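Local coordinates for RING finger protein unkempt homolog (Mus musculus, PDB 5ELH), which binds specific RNA sequences through clustered CCCH zinc fingers and represses translation, helping to set the early shape of cortical neurons, at residues D58-K63 with L80-G85. Sequence-based numbering, arbitrary orientation.
With ZN (zinc ion), chain E.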
# COMPACT_ATOMS: atom_id res chain seq x y z
N ASP A 58 6.43 -10.76 21.23
CA ASP A 58 6.57 -11.90 22.13
C ASP A 58 5.61 -11.88 23.32
O ASP A 58 5.07 -12.93 23.68
CB ASP A 58 8.02 -11.99 22.62
CG ASP A 58 8.98 -12.34 21.50
OD1 ASP A 58 8.71 -13.31 20.77
OD2 ASP A 58 10.01 -11.64 21.34
N VAL A 59 5.40 -10.72 23.94
CA VAL A 59 4.56 -10.68 25.14
C VAL A 59 3.11 -10.29 24.80
O VAL A 59 2.83 -9.20 24.30
CB VAL A 59 5.19 -9.84 26.31
CG1 VAL A 59 6.41 -9.05 25.84
CG2 VAL A 59 4.16 -8.95 26.98
N TYR A 60 2.21 -11.23 25.04
CA TYR A 60 0.81 -11.10 24.64
C TYR A 60 0.01 -10.20 25.60
O TYR A 60 0.14 -10.29 26.82
CB TYR A 60 0.15 -12.48 24.56
CG TYR A 60 0.46 -13.26 23.29
CD1 TYR A 60 -0.25 -13.04 22.12
CD2 TYR A 60 1.47 -14.22 23.28
CE1 TYR A 60 0.03 -13.77 20.96
CE2 TYR A 60 1.75 -14.94 22.13
CZ TYR A 60 1.04 -14.71 20.97
OH TYR A 60 1.33 -15.43 19.83
N CYS A 61 -0.80 -9.33 25.02
CA CYS A 61 -1.76 -8.51 25.75
C CYS A 61 -2.78 -9.39 26.46
O CYS A 61 -3.36 -10.27 25.84
CB CYS A 61 -2.49 -7.63 24.73
SG CYS A 61 -3.70 -6.44 25.37
N THR A 62 -3.01 -9.15 27.75
CA THR A 62 -4.05 -9.89 28.47
C THR A 62 -5.43 -9.21 28.42
O THR A 62 -6.43 -9.81 28.80
CB THR A 62 -3.67 -10.14 29.93
OG1 THR A 62 -3.36 -8.89 30.56
CG2 THR A 62 -2.46 -11.06 30.02
N LYS A 63 -5.49 -7.97 27.94
CA LYS A 63 -6.75 -7.22 27.85
C LYS A 63 -7.50 -7.45 26.54
O LYS A 63 -8.71 -7.23 26.46
CB LYS A 63 -6.49 -5.72 28.01
CG LYS A 63 -5.86 -5.33 29.33
CD LYS A 63 -5.51 -3.85 29.34
CE LYS A 63 -4.81 -3.45 30.62
NZ LYS A 63 -4.25 -2.07 30.54
N LEU A 80 1.25 -7.70 22.30
CA LEU A 80 0.83 -8.48 21.16
C LEU A 80 -0.60 -8.99 21.32
O LEU A 80 -0.98 -9.46 22.39
CB LEU A 80 1.79 -9.66 21.04
CG LEU A 80 1.62 -10.61 19.87
CD1 LEU A 80 1.78 -9.87 18.55
CD2 LEU A 80 2.63 -11.73 20.02
N HIS A 81 -1.39 -8.90 20.25
CA HIS A 81 -2.77 -9.39 20.26
C HIS A 81 -2.87 -10.71 19.54
O HIS A 81 -2.33 -10.88 18.45
CB HIS A 81 -3.69 -8.36 19.62
CG HIS A 81 -3.76 -7.08 20.40
ND1 HIS A 81 -4.23 -5.90 19.86
CD2 HIS A 81 -3.41 -6.80 21.68
CE1 HIS A 81 -4.17 -4.95 20.78
NE2 HIS A 81 -3.68 -5.47 21.89
N ARG A 82 -3.54 -11.66 20.18
CA ARG A 82 -3.75 -12.97 19.61
C ARG A 82 -4.94 -12.92 18.66
O ARG A 82 -6.03 -13.38 18.96
CB ARG A 82 -3.96 -14.01 20.71
CG ARG A 82 -3.53 -15.41 20.31
CD ARG A 82 -3.79 -16.40 21.42
NE ARG A 82 -3.22 -16.00 22.70
CZ ARG A 82 -2.00 -16.30 23.12
NH1 ARG A 82 -1.17 -17.00 22.35
NH2 ARG A 82 -1.59 -15.88 24.31
N THR A 83 -4.72 -12.30 17.51
CA THR A 83 -5.73 -12.21 16.48
C THR A 83 -5.96 -13.61 15.92
O THR A 83 -5.20 -14.52 16.20
CB THR A 83 -5.26 -11.27 15.37
OG1 THR A 83 -4.03 -11.77 14.81
CG2 THR A 83 -5.02 -9.88 15.93
N THR A 84 -7.02 -13.78 15.13
CA THR A 84 -7.28 -15.07 14.53
C THR A 84 -6.09 -15.45 13.65
O THR A 84 -5.63 -14.66 12.84
CB THR A 84 -8.58 -15.07 13.68
OG1 THR A 84 -9.66 -14.56 14.47
CG2 THR A 84 -8.92 -16.48 13.22
N GLY A 85 -5.59 -16.66 13.86
CA GLY A 85 -4.46 -17.16 13.09
C GLY A 85 -3.13 -16.63 13.58
O GLY A 85 -2.10 -16.88 12.96
ZN ZN E . -3.74 -4.80 23.85
O HOH W 1 -3.82 -11.14 23.11
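Tyr60 and Cys61 meet Leu80, His81 and Arg82 where the two ends of a CCCH zinc finger come together, a worked example of how a fold with almost no regular secondary structure is held by its metal. Cys61 SG and His81 NE2 are the first and last of the four zinc ligands, at 2.2 and 2.1 Å from the zinc ion; Cys71 and Cys77 complete the site. Cys61 SG, anti to the backbone N (chi1 -177°), turns to the zinc ion, while Cys61 CB lies at the edge of the imidazole, in the ring plane, 3.3 Å from His81 CD2. Beside the metal the two backbones form a single beta bridge: Leu80 N donates to Val59 O at 3.0 Å in a nearly straight bond, and Cys61 N donates to Leu80 O.

The tight part of the contact lies on one face of the Tyr60 ring, where Leu80, itself buried, sets CD2 3.4 Å from Tyr60 CE1, a CH-pi contact offset toward the rim. The opposite face belongs to the looser, more exposed side. There the guanidinium of Arg82, on a chain bent at chi3 (-53°), stacks on the ring with the planes 22° apart, its CZ 3.7 Å from the ring centroid in a cation-pi contact. Tyr60 OH hydrogen-bonds Asp86 OD1, beyond the two segments. An alanine at Tyr60 would probably leave the Arg82 guanidinium free to swing, uncover Leu80 CD2 and deprive Asp86 of its hydroxyl partner. A water links the two backbones, donating to Cys61 O and, weakly, to Leu80 O, and accepting from Arg82 N at 3.0 Å.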